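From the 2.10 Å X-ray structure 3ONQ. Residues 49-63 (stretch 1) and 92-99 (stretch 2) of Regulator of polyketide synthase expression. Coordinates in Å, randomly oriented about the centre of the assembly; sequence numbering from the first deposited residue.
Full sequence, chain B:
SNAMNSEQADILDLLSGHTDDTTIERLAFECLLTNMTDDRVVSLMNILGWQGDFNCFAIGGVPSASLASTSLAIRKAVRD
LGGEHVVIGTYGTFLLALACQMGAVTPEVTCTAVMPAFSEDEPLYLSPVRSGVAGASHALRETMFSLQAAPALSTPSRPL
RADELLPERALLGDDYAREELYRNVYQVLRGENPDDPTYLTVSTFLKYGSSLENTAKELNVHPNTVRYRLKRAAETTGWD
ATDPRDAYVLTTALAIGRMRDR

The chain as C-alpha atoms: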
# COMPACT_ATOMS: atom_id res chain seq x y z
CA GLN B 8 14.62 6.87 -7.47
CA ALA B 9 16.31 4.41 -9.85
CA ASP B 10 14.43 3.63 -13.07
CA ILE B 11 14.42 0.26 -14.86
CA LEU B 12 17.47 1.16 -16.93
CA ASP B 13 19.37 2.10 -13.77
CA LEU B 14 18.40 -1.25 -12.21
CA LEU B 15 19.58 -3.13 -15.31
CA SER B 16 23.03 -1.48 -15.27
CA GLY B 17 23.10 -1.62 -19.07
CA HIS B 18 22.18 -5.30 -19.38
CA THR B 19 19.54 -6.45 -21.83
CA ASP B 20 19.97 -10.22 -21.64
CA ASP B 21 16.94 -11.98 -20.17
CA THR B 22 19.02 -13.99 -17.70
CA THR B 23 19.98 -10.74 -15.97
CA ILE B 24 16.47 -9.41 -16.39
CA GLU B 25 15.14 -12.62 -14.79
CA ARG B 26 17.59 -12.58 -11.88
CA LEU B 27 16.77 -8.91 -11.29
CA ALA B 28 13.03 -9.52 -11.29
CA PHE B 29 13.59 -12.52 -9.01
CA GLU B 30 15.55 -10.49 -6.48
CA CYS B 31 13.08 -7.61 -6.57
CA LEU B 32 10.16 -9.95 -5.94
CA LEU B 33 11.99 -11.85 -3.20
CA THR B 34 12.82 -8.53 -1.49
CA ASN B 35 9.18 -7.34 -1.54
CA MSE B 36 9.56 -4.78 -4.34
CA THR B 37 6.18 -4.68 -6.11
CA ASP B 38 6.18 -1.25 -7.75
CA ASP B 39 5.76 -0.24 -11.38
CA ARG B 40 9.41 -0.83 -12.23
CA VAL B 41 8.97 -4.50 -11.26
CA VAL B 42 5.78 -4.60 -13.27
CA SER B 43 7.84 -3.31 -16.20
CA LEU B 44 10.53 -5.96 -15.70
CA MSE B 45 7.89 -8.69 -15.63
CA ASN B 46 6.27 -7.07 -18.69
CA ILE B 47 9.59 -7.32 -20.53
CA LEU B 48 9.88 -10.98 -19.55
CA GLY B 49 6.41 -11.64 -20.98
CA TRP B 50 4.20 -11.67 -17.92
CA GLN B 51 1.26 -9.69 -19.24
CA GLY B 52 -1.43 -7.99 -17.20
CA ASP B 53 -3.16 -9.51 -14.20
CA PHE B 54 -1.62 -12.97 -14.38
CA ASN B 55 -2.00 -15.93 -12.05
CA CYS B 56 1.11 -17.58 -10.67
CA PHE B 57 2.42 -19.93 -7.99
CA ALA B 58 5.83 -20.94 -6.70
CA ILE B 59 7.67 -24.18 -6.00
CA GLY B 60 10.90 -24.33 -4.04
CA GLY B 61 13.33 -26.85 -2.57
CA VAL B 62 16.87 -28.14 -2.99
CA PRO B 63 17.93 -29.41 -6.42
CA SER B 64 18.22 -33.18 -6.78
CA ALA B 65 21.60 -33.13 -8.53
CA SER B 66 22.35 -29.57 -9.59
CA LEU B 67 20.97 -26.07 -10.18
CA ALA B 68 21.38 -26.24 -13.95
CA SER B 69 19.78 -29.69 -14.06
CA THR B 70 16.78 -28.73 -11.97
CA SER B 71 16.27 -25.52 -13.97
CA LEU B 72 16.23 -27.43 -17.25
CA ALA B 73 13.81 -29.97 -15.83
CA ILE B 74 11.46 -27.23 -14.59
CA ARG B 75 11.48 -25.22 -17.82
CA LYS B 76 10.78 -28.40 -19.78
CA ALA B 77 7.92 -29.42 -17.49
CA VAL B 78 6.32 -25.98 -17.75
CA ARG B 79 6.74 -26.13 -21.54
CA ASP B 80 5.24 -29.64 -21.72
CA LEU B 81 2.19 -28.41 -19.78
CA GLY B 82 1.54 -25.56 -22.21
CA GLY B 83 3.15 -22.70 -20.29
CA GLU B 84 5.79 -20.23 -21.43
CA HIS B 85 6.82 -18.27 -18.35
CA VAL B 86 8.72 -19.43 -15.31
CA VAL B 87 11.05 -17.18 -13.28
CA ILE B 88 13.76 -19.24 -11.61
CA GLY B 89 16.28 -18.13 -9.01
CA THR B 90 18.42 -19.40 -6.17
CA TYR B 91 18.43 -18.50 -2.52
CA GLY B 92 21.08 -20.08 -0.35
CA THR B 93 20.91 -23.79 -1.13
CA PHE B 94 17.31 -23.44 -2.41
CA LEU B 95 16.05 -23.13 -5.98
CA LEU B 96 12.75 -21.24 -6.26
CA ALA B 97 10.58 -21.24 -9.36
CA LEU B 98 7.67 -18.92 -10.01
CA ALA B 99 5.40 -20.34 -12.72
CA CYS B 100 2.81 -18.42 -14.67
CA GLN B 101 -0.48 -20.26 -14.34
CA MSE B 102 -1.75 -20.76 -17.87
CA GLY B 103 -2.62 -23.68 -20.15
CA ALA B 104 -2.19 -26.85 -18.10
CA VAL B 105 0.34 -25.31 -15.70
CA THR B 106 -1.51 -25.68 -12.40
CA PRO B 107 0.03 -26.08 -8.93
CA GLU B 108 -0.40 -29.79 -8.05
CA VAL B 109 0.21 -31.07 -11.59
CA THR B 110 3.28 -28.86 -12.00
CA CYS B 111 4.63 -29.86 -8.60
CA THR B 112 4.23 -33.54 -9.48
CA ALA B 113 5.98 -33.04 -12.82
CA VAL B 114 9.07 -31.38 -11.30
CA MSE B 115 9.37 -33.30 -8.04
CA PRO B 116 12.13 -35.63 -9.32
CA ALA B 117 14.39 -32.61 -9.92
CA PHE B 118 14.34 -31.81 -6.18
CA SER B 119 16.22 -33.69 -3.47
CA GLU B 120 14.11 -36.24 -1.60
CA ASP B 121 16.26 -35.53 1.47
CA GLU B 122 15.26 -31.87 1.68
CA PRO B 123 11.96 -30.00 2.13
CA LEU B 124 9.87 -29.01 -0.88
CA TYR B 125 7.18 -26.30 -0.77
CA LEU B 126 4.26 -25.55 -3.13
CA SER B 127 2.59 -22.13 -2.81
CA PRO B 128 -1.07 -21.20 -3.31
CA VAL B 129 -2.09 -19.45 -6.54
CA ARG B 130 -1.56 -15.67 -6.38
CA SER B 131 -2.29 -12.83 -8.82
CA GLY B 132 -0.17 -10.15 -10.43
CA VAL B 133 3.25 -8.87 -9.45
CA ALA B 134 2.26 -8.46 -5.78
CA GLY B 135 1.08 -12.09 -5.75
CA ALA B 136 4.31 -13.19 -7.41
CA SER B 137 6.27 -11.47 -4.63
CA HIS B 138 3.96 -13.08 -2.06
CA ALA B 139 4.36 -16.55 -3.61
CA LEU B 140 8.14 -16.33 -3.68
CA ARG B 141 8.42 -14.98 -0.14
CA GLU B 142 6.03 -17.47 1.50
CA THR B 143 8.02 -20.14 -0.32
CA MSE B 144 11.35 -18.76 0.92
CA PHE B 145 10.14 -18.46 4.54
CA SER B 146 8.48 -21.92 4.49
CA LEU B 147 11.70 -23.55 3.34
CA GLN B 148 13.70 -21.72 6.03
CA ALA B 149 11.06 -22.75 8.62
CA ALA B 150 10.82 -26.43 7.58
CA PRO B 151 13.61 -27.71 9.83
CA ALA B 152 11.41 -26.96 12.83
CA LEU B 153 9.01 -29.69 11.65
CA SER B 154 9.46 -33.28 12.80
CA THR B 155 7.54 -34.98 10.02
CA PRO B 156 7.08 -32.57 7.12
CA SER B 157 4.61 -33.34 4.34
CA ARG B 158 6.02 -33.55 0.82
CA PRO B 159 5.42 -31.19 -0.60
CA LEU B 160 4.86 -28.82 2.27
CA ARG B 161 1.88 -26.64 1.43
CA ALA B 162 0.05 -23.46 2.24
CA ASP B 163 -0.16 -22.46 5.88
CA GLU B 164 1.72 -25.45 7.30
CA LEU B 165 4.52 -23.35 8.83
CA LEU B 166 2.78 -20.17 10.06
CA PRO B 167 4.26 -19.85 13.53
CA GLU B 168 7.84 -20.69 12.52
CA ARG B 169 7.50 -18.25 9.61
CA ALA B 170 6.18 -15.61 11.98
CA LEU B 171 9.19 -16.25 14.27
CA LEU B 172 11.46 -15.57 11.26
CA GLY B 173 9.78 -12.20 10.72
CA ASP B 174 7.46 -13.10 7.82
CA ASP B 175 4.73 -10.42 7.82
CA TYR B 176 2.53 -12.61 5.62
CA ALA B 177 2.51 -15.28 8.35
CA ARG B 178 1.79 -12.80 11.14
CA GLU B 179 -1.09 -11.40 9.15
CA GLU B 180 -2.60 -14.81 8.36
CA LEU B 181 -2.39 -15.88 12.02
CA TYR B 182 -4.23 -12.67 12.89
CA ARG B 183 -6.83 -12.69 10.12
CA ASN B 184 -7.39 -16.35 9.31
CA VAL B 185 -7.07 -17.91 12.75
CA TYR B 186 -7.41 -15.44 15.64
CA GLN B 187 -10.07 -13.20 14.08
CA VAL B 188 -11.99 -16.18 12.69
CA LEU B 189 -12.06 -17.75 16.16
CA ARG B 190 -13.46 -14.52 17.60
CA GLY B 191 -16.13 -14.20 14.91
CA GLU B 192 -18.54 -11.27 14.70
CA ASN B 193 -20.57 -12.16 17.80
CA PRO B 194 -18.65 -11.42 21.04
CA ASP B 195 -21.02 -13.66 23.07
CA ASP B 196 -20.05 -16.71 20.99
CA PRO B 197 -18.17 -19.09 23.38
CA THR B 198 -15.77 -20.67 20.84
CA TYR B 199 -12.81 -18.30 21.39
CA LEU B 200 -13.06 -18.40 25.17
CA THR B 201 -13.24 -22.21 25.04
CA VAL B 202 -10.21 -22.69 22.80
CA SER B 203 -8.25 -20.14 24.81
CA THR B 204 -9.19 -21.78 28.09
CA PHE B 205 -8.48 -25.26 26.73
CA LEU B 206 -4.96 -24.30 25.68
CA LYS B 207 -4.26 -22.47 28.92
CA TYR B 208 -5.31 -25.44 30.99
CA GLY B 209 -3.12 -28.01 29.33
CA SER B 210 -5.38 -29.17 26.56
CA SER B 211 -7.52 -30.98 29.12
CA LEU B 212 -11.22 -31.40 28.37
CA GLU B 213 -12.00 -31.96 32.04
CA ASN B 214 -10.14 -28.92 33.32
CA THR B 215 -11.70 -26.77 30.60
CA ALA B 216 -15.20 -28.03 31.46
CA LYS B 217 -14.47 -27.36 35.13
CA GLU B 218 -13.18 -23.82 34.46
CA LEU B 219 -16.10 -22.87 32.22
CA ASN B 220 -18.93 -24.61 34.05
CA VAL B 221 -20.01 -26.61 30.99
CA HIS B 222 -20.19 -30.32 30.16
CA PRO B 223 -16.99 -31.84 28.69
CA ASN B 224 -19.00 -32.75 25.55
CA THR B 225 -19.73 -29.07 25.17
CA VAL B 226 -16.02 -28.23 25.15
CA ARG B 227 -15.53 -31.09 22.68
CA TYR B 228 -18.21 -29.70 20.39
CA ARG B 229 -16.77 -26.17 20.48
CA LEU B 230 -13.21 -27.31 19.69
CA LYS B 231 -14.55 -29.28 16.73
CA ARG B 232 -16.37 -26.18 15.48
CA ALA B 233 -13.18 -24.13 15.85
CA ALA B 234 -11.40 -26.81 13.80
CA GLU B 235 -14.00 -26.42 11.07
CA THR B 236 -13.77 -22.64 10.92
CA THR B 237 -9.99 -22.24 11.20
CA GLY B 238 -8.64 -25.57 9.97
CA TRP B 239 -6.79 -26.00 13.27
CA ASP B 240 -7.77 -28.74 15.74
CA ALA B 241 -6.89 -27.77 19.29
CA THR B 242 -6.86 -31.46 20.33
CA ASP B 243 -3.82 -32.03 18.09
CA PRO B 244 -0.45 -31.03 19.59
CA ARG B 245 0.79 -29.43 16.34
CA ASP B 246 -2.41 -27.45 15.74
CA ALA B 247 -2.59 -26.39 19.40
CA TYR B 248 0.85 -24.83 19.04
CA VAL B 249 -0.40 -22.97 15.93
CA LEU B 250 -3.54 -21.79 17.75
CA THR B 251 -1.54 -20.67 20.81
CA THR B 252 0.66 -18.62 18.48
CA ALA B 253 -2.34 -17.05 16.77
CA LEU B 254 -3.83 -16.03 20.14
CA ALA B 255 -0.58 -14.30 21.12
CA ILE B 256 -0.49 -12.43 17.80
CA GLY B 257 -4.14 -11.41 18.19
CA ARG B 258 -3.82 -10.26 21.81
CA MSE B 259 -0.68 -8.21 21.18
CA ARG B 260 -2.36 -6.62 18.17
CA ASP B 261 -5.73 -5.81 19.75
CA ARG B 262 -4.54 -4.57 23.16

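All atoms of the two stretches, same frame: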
# COMPACT_ATOMS: atom_id res chain seq x y z
N GLY B 49 7.56 -11.05 -20.31
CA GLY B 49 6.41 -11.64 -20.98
C GLY B 49 5.21 -11.89 -20.08
O GLY B 49 4.19 -12.42 -20.51
N TRP B 50 5.32 -11.51 -18.82
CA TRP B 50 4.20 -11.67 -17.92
C TRP B 50 3.21 -10.52 -18.06
O TRP B 50 3.34 -9.48 -17.40
CB TRP B 50 4.68 -11.76 -16.48
CG TRP B 50 5.59 -12.89 -16.22
CD1 TRP B 50 6.83 -13.10 -16.74
CD2 TRP B 50 5.35 -13.97 -15.30
NE1 TRP B 50 7.37 -14.25 -16.23
CE2 TRP B 50 6.49 -14.80 -15.34
CE3 TRP B 50 4.29 -14.30 -14.46
CZ2 TRP B 50 6.60 -15.95 -14.56
CZ3 TRP B 50 4.40 -15.46 -13.68
CH2 TRP B 50 5.54 -16.27 -13.75
N GLN B 51 2.22 -10.73 -18.90
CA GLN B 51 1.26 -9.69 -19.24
C GLN B 51 0.10 -9.56 -18.25
O GLN B 51 -0.50 -10.55 -17.83
CB GLN B 51 0.70 -9.94 -20.65
CG GLN B 51 -0.15 -8.79 -21.18
CD GLN B 51 -1.26 -9.27 -22.10
OE1 GLN B 51 -1.54 -10.47 -22.17
NE2 GLN B 51 -1.90 -8.34 -22.80
N GLY B 52 -0.20 -8.32 -17.89
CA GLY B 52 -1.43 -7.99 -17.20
C GLY B 52 -1.61 -8.66 -15.86
O GLY B 52 -0.64 -8.84 -15.12
N ASP B 53 -2.84 -9.03 -15.54
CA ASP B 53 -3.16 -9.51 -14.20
C ASP B 53 -3.07 -11.03 -14.11
O ASP B 53 -4.08 -11.71 -13.93
CB ASP B 53 -4.54 -9.02 -13.77
CG ASP B 53 -4.80 -9.26 -12.30
OD1 ASP B 53 -3.83 -9.49 -11.56
OD2 ASP B 53 -5.98 -9.22 -11.89
N PHE B 54 -1.86 -11.55 -14.22
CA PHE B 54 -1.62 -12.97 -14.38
C PHE B 54 -1.84 -13.74 -13.09
O PHE B 54 -1.87 -13.17 -12.00
CB PHE B 54 -0.19 -13.20 -14.88
CG PHE B 54 0.87 -12.54 -14.03
CD1 PHE B 54 1.32 -13.15 -12.87
CD2 PHE B 54 1.42 -11.31 -14.39
CE1 PHE B 54 2.28 -12.56 -12.07
CE2 PHE B 54 2.40 -10.71 -13.60
CZ PHE B 54 2.83 -11.34 -12.44
N ASN B 55 -2.02 -15.05 -13.21
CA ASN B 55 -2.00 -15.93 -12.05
C ASN B 55 -0.68 -16.68 -12.01
O ASN B 55 -0.10 -16.99 -13.04
CB ASN B 55 -3.16 -16.92 -12.09
CG ASN B 55 -4.50 -16.23 -11.96
OD1 ASN B 55 -5.43 -16.49 -12.73
ND2 ASN B 55 -4.60 -15.34 -10.98
N CYS B 56 -0.19 -16.95 -10.80
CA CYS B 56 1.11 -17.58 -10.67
C CYS B 56 1.15 -18.36 -9.37
O CYS B 56 0.28 -18.18 -8.51
CB CYS B 56 2.22 -16.51 -10.67
SG CYS B 56 2.15 -15.36 -9.24
N PHE B 57 2.17 -19.22 -9.23
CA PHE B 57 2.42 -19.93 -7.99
C PHE B 57 3.90 -20.27 -7.98
O PHE B 57 4.56 -20.18 -9.02
CB PHE B 57 1.58 -21.21 -7.88
CG PHE B 57 1.80 -22.18 -9.01
CD1 PHE B 57 2.82 -23.12 -8.95
CD2 PHE B 57 0.98 -22.17 -10.13
CE1 PHE B 57 3.03 -24.02 -9.99
CE2 PHE B 57 1.19 -23.06 -11.17
CZ PHE B 57 2.22 -23.99 -11.10
N ALA B 58 4.41 -20.68 -6.83
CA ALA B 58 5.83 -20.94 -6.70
C ALA B 58 6.09 -22.33 -6.14
O ALA B 58 5.29 -22.86 -5.36
CB ALA B 58 6.48 -19.87 -5.82
N ILE B 59 7.21 -22.91 -6.54
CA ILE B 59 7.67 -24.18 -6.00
C ILE B 59 9.12 -23.96 -5.63
O ILE B 59 9.86 -23.28 -6.36
CB ILE B 59 7.62 -25.29 -7.06
CG1 ILE B 59 6.19 -25.49 -7.56
CG2 ILE B 59 8.14 -26.60 -6.48
CD1 ILE B 59 6.07 -26.53 -8.69
N GLY B 60 9.54 -24.51 -4.49
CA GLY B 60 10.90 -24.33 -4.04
C GLY B 60 11.39 -25.53 -3.25
O GLY B 60 10.60 -26.22 -2.60
N GLY B 61 12.69 -25.78 -3.32
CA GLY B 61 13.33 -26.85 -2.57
C GLY B 61 14.79 -26.89 -2.96
O GLY B 61 15.32 -25.93 -3.52
N VAL B 62 15.45 -28.01 -2.67
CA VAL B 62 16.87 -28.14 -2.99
C VAL B 62 17.03 -29.04 -4.21
O VAL B 62 16.45 -30.11 -4.25
CB VAL B 62 17.63 -28.76 -1.81
CG1 VAL B 62 19.11 -28.96 -2.16
CG2 VAL B 62 17.47 -27.89 -0.56
N PRO B 63 17.83 -28.61 -5.20
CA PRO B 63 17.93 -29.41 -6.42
C PRO B 63 18.42 -30.83 -6.17
O PRO B 63 19.22 -31.05 -5.26
CB PRO B 63 18.93 -28.62 -7.30
CG PRO B 63 19.47 -27.52 -6.44
CD PRO B 63 18.53 -27.31 -5.30
N GLY B 92 20.32 -19.15 -1.16
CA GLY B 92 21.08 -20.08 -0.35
C GLY B 92 21.21 -21.38 -1.12
O GLY B 92 21.59 -21.38 -2.29
N THR B 93 20.90 -22.49 -0.47
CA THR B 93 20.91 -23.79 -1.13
C THR B 93 19.62 -24.07 -1.92
O THR B 93 19.54 -25.08 -2.63
CB THR B 93 21.02 -24.90 -0.09
OG1 THR B 93 19.93 -24.76 0.84
CG2 THR B 93 22.33 -24.79 0.67
N PHE B 94 18.63 -23.20 -1.79
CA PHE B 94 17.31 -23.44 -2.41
C PHE B 94 17.22 -22.92 -3.84
O PHE B 94 17.78 -21.88 -4.17
CB PHE B 94 16.20 -22.78 -1.59
CG PHE B 94 16.21 -23.17 -0.15
CD1 PHE B 94 16.14 -24.50 0.22
CD2 PHE B 94 16.25 -22.20 0.84
CE1 PHE B 94 16.14 -24.86 1.55
CE2 PHE B 94 16.25 -22.56 2.17
CZ PHE B 94 16.20 -23.88 2.52
N LEU B 95 16.48 -23.64 -4.68
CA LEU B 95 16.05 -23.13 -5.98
C LEU B 95 14.56 -22.83 -5.88
O LEU B 95 13.79 -23.68 -5.44
CB LEU B 95 16.32 -24.16 -7.08
CG LEU B 95 15.95 -23.76 -8.52
CD1 LEU B 95 16.89 -24.40 -9.50
CD2 LEU B 95 14.49 -24.14 -8.85
N LEU B 96 14.17 -21.62 -6.26
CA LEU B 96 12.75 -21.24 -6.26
C LEU B 96 12.32 -20.97 -7.69
O LEU B 96 13.06 -20.35 -8.45
CB LEU B 96 12.50 -19.99 -5.40
CG LEU B 96 12.36 -20.15 -3.89
CD1 LEU B 96 13.51 -20.91 -3.30
CD2 LEU B 96 12.22 -18.78 -3.22
N ALA B 97 11.13 -21.43 -8.03
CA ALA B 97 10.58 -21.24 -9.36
C ALA B 97 9.18 -20.67 -9.25
O ALA B 97 8.32 -21.23 -8.56
CB ALA B 97 10.54 -22.56 -10.12
N LEU B 98 8.96 -19.56 -9.94
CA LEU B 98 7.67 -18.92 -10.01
C LEU B 98 7.08 -19.20 -11.39
O LEU B 98 7.59 -18.71 -12.39
CB LEU B 98 7.83 -17.41 -9.83
CG LEU B 98 6.55 -16.59 -9.96
CD1 LEU B 98 5.71 -16.71 -8.69
CD2 LEU B 98 6.89 -15.14 -10.25
N ALA B 99 6.01 -19.98 -11.44
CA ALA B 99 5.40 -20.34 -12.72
C ALA B 99 4.17 -19.49 -13.01
O ALA B 99 3.36 -19.19 -12.12
CB ALA B 99 5.03 -21.82 -12.75

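What ties the two backbones together? Strands 55-61 and 94-99 run antiparallel, and three hydrogen-bonded pairs, Phe57 with Ala99, Ile59 with Ala97 and Gly61 with Leu95, each close a two-bond ring. Ala99 N to Phe57 O, Ala97 N to Ile59 O and Leu95 N to Gly61 O all measure 2.8 Å; the return bonds are slightly longer, up to 3.2 Å from Gly61 N to Leu95 O. Between the rings, alpha carbons approach carbonyl oxygens, as where Ala58 CA lies 3.1 Å from Ala97 O.

How do side chains pack on the face carrying Ala58 and Leu98? Leu98, with chi1 t and chi2 p, brings its end nearer the other stretch than its CA-to-CB bond suggests. Its CD1 lies 3.8 Å from Cys56 SG, which the p rotamer of Cys56 places there, and 4.3 Å from Ala58 CB. Its CD2 meets Trp50 CH2 at 3.9 Å. Trp50, chi1 m, also sets its ring edge against the backbone, with CH2 3.5 Å from Leu98 O. Gly60 leaves room for Leu96: an ideal CB would sit a tight 3.3 Å from Leu96 CG.

What does the face carrying Phe57 and Ala99 contribute? At chi1 59° and chi2 86°, Phe57 swings its ring back toward the partner strand, covering the methyl of Ala99. Ala99 CB lies over the ring face, 3.9 Å from Phe57 CZ, in a CH-pi contact. The small Ala99 fits beneath the ring and is buried there.

How does the contact finish beyond Gly61? Val62, chi1 t, places CG2 3.7 Å from Phe94 CD1, while Phe94, chi1 m, turns its ring edge to Gly61 O. Pro63, which has no amide hydrogen to donate, packs its ring instead, with CD 4.2 Å from Leu95 CB. Altogether the stretches bury 683 Å², counting both sides.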